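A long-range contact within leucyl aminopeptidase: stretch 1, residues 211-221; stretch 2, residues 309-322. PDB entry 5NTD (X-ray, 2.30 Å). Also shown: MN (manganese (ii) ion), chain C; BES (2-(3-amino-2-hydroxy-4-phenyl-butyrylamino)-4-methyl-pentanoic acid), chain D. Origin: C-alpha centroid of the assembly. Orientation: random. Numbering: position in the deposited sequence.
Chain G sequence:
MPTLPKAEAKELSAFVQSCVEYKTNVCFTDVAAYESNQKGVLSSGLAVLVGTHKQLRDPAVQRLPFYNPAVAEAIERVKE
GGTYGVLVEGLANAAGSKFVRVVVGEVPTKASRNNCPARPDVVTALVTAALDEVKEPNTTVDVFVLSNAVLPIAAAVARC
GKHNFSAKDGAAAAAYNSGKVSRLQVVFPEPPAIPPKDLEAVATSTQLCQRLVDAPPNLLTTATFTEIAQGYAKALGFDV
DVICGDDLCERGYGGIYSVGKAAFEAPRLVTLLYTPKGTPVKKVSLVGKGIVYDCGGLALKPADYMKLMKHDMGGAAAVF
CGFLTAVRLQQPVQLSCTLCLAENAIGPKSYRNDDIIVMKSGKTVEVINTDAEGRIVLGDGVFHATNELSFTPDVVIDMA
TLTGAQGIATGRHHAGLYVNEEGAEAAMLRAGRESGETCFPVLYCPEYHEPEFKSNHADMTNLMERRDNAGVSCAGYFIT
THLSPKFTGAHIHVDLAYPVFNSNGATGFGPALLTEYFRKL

Stretch 1, residues 211-221: RLVDAPPNLLT
Stretch 2, residues 309-322: MKHDMGGAAAVFCG

No two touching residues are closer than 93 positions in sequence, and the two stretches bury 507 Å² between them, both sides summed. Stretch 1 enters as the last turn of a helix, residues 211-214 (phi/psi near -63/-43), then leaves it at A215 (-60/135) and runs as loop through T221. Stretch 2 opens with a 3-10 segment, 309-311, and passes through D312 and M313 into the helix that holds 314-322 and continues beyond it. Three CA-CA distances set the register: 6.6 Å from L212 to A317, 5.2 Å from V213 to H311 and 5.8 Å from P216 to K310. From L212 to P216, advancing along stretch 1 means moving back along stretch 2.

R211 is out of reach of stretch 2, but its O accepts the backbone hydrogen bond from A215 N at 3.0 Å. L212 points its CB toward stretch 2 in an m,t rotamer (chi1 -64°, chi2 167°). Its CD1 lies 4.2 Å from A317 CB, 4.1 Å from F320 CD2 and 4.3 Å from C321 SG, which places the leucine tip against successive turns of the helix. Nearer the backbone, L212 CB is 3.8 Å from M313 CE.

V213 (chi1 177°, t) has 97 Å² covered, the largest share of any residue here, although its CB points sideways. Its two methyls make separate contacts: CG1 meets H311 CD2 at 3.4 Å, obliquely to the ring, while CG2 lies 3.8 Å from G314 CA and 3.9 Å from A317 CB. M313 curls beneath with all three chi angles in p (42°, 51°, 70°), bringing SD to 3.8 Å from V213 CA. An ideal CB at G314 would be crowded by H311 O at 3.0 Å, while V213 CG2 would be 4.1 Å from it.

D214 directs its CB away, yet its backbone supplies the direct hydrogen bond of the contact: K310 NZ donates to D214 O at 2.7 Å. The lysine reaches it with chi1 at 71° (p) and the rest of the chain extended, chi2 to chi4 between 170° and 180°. Water 1 adds a second link, donating to D214 OD1 at 2.8 Å and accepting from K310 NZ at 3.1 Å; it also hydrogen-bonds H311 NE2 at 3.0 Å.

From A215 to P217 the loop follows the aliphatic part of that lysine. K310 CD lies 3.7 Å from A215 O and 3.9 Å from P216 CA, and K310 CB is 3.7 Å from P217 CD. P216 has phi/psi -74/160; P217, at -71/-15, begins a turn in which P216 O accepts from both L219 N and L220 N, each at 3.0 Å. Water 2 lies 2.6 Å from A215 O and 2.6 Å from K310 O.

N218 and L219 make no contact with stretch 2. The turn returns L220 (t,p; -170°, 78°) toward stretch 2, where its CD2 packs 3.6 Å from M313 CE, a methyl also touched by L212. T221, out of reach, caps the following helix.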

# COMPACT_ATOMS: atom_id res chain seq x y z
N ARG G 211 -33.55 -7.38 -10.34
CA ARG G 211 -33.89 -7.97 -9.03
C ARG G 211 -32.82 -8.94 -8.60
O ARG G 211 -32.36 -8.93 -7.45
CB ARG G 211 -35.25 -8.66 -9.09
CG ARG G 211 -35.76 -9.13 -7.73
CD ARG G 211 -37.18 -9.71 -7.81
NE ARG G 211 -37.58 -10.14 -6.49
CZ ARG G 211 -37.94 -9.32 -5.50
NH1 ARG G 211 -38.03 -8.01 -5.69
NH2 ARG G 211 -38.21 -9.83 -4.29
N LEU G 212 -32.46 -9.82 -9.51
CA LEU G 212 -31.49 -10.89 -9.23
C LEU G 212 -30.11 -10.28 -8.87
O LEU G 212 -29.43 -10.73 -7.96
CB LEU G 212 -31.36 -11.85 -10.39
CG LEU G 212 -32.63 -12.66 -10.74
CD1 LEU G 212 -32.46 -13.31 -12.08
CD2 LEU G 212 -32.93 -13.72 -9.69
N VAL G 213 -29.74 -9.25 -9.61
CA VAL G 213 -28.44 -8.60 -9.45
C VAL G 213 -28.38 -7.79 -8.14
O VAL G 213 -27.45 -7.92 -7.35
CB VAL G 213 -28.09 -7.75 -10.68
CG1 VAL G 213 -26.77 -7.01 -10.47
CG2 VAL G 213 -27.96 -8.66 -11.88
N ASP G 214 -29.43 -7.01 -7.90
CA ASP G 214 -29.60 -6.23 -6.64
C ASP G 214 -29.58 -7.12 -5.40
O ASP G 214 -29.09 -6.75 -4.36
CB ASP G 214 -30.93 -5.47 -6.61
CG ASP G 214 -30.86 -4.10 -7.28
OD1 ASP G 214 -29.76 -3.52 -7.40
OD2 ASP G 214 -31.92 -3.65 -7.73
N ALA G 215 -30.16 -8.30 -5.52
CA ALA G 215 -30.38 -9.17 -4.37
C ALA G 215 -29.04 -9.49 -3.75
O ALA G 215 -28.09 -9.85 -4.45
CB ALA G 215 -31.10 -10.45 -4.77
N PRO G 216 -28.96 -9.42 -2.42
CA PRO G 216 -27.71 -9.79 -1.77
C PRO G 216 -27.52 -11.29 -1.77
O PRO G 216 -28.45 -12.03 -1.98
CB PRO G 216 -27.92 -9.29 -0.35
CG PRO G 216 -29.38 -9.43 -0.13
CD PRO G 216 -30.00 -9.07 -1.45
N PRO G 217 -26.27 -11.74 -1.58
CA PRO G 217 -25.99 -13.17 -1.77
C PRO G 217 -26.59 -14.02 -0.69
O PRO G 217 -26.61 -15.22 -0.83
CB PRO G 217 -24.46 -13.23 -1.73
CG PRO G 217 -23.98 -11.85 -1.94
CD PRO G 217 -25.04 -10.97 -1.36
N ASN G 218 -27.01 -13.41 0.41
CA ASN G 218 -27.71 -14.18 1.47
C ASN G 218 -29.12 -14.61 1.02
O ASN G 218 -29.68 -15.54 1.56
CB ASN G 218 -27.71 -13.49 2.84
CG ASN G 218 -28.46 -12.20 2.82
OD1 ASN G 218 -27.94 -11.17 2.39
ND2 ASN G 218 -29.69 -12.23 3.25
N LEU G 219 -29.63 -13.96 -0.02
CA LEU G 219 -30.93 -14.30 -0.66
C LEU G 219 -30.76 -15.03 -1.98
O LEU G 219 -31.40 -16.04 -2.25
CB LEU G 219 -31.76 -13.06 -0.90
CG LEU G 219 -32.23 -12.37 0.37
CD1 LEU G 219 -33.00 -11.10 0.02
CD2 LEU G 219 -33.12 -13.26 1.23
N LEU G 220 -29.87 -14.49 -2.81
CA LEU G 220 -29.56 -15.11 -4.09
C LEU G 220 -28.29 -15.90 -3.99
O LEU G 220 -27.18 -15.39 -4.17
CB LEU G 220 -29.51 -14.10 -5.23
CG LEU G 220 -29.42 -14.89 -6.57
CD1 LEU G 220 -30.77 -15.45 -7.01
CD2 LEU G 220 -28.88 -14.01 -7.65
N THR G 221 -28.49 -17.18 -3.81
CA THR G 221 -27.41 -18.17 -3.69
C THR G 221 -27.37 -19.05 -4.92
O THR G 221 -28.21 -18.94 -5.81
CB THR G 221 -27.63 -19.05 -2.48
OG1 THR G 221 -28.73 -19.94 -2.73
CG2 THR G 221 -27.94 -18.24 -1.26
N MET G 309 -19.76 -7.14 -5.20
CA MET G 309 -19.53 -8.42 -5.90
C MET G 309 -20.76 -9.37 -5.87
O MET G 309 -20.73 -10.45 -6.45
CB MET G 309 -18.28 -9.12 -5.41
CG MET G 309 -17.01 -8.37 -5.80
SD MET G 309 -16.77 -8.30 -7.59
CE MET G 309 -16.31 -6.60 -7.84
N LYS G 310 -21.83 -8.96 -5.18
CA LYS G 310 -23.17 -9.59 -5.37
C LYS G 310 -23.64 -9.39 -6.82
O LYS G 310 -24.47 -10.15 -7.31
CB LYS G 310 -24.23 -9.05 -4.43
CG LYS G 310 -24.67 -7.64 -4.75
CD LYS G 310 -25.74 -7.10 -3.82
CE LYS G 310 -25.99 -5.63 -4.14
NZ LYS G 310 -27.17 -5.05 -3.46
N HIS G 311 -23.07 -8.38 -7.49
CA HIS G 311 -23.32 -8.13 -8.91
C HIS G 311 -22.60 -9.11 -9.85
O HIS G 311 -22.83 -9.07 -11.07
CB HIS G 311 -22.94 -6.72 -9.33
CG HIS G 311 -23.69 -5.64 -8.62
ND1 HIS G 311 -23.23 -4.36 -8.56
CD2 HIS G 311 -24.87 -5.64 -7.95
CE1 HIS G 311 -24.07 -3.61 -7.87
NE2 HIS G 311 -25.07 -4.37 -7.48
N ASP G 312 -21.80 -10.01 -9.29
CA ASP G 312 -20.90 -10.85 -10.11
C ASP G 312 -21.64 -11.99 -10.81
O ASP G 312 -21.04 -12.80 -11.53
CB ASP G 312 -19.71 -11.39 -9.29
CG ASP G 312 -18.46 -11.49 -10.10
OD1 ASP G 312 -18.32 -10.71 -11.09
OD2 ASP G 312 -17.51 -12.31 -9.80
N MET G 313 -22.94 -12.06 -10.57
CA MET G 313 -23.83 -12.98 -11.32
C MET G 313 -24.63 -12.24 -12.41
O MET G 313 -25.56 -12.77 -13.00
CB MET G 313 -24.72 -13.83 -10.40
CG MET G 313 -25.32 -13.12 -9.21
SD MET G 313 -26.17 -11.62 -9.66
CE MET G 313 -27.58 -12.34 -10.53
N GLY G 314 -24.24 -11.00 -12.69
CA GLY G 314 -24.94 -10.15 -13.65
C GLY G 314 -25.00 -10.70 -15.06
O GLY G 314 -25.95 -10.49 -15.77
N GLY G 315 -23.97 -11.42 -15.45
CA GLY G 315 -23.93 -12.10 -16.76
C GLY G 315 -24.90 -13.27 -16.82
O GLY G 315 -25.56 -13.50 -17.83
N ALA G 316 -24.97 -14.01 -15.74
CA ALA G 316 -25.93 -15.14 -15.65
C ALA G 316 -27.38 -14.64 -15.67
O ALA G 316 -28.24 -15.21 -16.30
CB ALA G 316 -25.69 -15.98 -14.41
N ALA G 317 -27.62 -13.58 -14.94
CA ALA G 317 -28.93 -12.96 -14.92
C ALA G 317 -29.30 -12.45 -16.31
O ALA G 317 -30.44 -12.60 -16.74
CB ALA G 317 -29.00 -11.82 -13.92
N ALA G 318 -28.34 -11.86 -16.98
CA ALA G 318 -28.57 -11.31 -18.30
C ALA G 318 -29.01 -12.40 -19.31
O ALA G 318 -30.01 -12.27 -19.98
CB ALA G 318 -27.35 -10.59 -18.83
N VAL G 319 -28.23 -13.47 -19.39
CA VAL G 319 -28.55 -14.57 -20.30
C VAL G 319 -29.83 -15.29 -19.87
O VAL G 319 -30.64 -15.69 -20.70
CB VAL G 319 -27.42 -15.58 -20.49
CG1 VAL G 319 -26.21 -14.88 -21.10
CG2 VAL G 319 -27.04 -16.30 -19.22
N PHE G 320 -30.01 -15.45 -18.58
CA PHE G 320 -31.22 -16.08 -18.06
C PHE G 320 -32.46 -15.32 -18.51
O PHE G 320 -33.41 -15.89 -19.01
CB PHE G 320 -31.20 -16.16 -16.54
CG PHE G 320 -32.44 -16.77 -15.95
CD1 PHE G 320 -32.83 -18.05 -16.32
CD2 PHE G 320 -33.21 -16.08 -15.01
CE1 PHE G 320 -33.97 -18.63 -15.75
CE2 PHE G 320 -34.34 -16.65 -14.45
CZ PHE G 320 -34.73 -17.93 -14.84
N CYS G 321 -32.45 -14.01 -18.31
CA CYS G 321 -33.63 -13.19 -18.59
C CYS G 321 -33.84 -13.01 -20.10
O CYS G 321 -34.97 -12.91 -20.57
CB CYS G 321 -33.58 -11.89 -17.85
SG CYS G 321 -33.69 -12.10 -16.04
N GLY G 322 -32.76 -12.92 -20.84
CA GLY G 322 -32.84 -12.86 -22.32
C GLY G 322 -33.47 -14.13 -22.86
O GLY G 322 -34.29 -14.11 -23.77
MN MN C . -15.68 -12.31 -10.42
N2 BES D . -15.76 -10.32 -10.80
C1 BES D . -14.47 -9.66 -10.95
C6 BES D . -14.47 -8.54 -12.01
C7 BES D . -14.98 -7.18 -11.59
C8 BES D . -16.34 -6.90 -11.62
C12 BES D . -14.10 -6.18 -11.22
C9 BES D . -16.81 -5.64 -11.25
C11 BES D . -14.57 -4.91 -10.84
C10 BES D . -15.93 -4.64 -10.84
C2 BES D . -13.45 -10.78 -11.29
O2 BES D . -13.80 -12.09 -10.75
C3 BES D . -12.13 -10.39 -10.71
O3 BES D . -11.96 -10.77 -9.53
N1 BES D . -11.33 -9.74 -11.57
C4 BES D . -10.01 -9.26 -11.28
C13 BES D . -8.94 -10.28 -11.64
C14 BES D . -7.57 -10.02 -11.02
C15 BES D . -7.52 -9.65 -9.54
C16 BES D . -6.70 -11.25 -11.17
C5 BES D . -9.71 -8.02 -12.06
O1 BES D . -9.10 -7.12 -11.48
O4 BES D . -10.05 -7.94 -13.24
O HOH W 1 -27.37 -3.23 -6.00
O HOH W 2 -27.01 -10.57 -6.75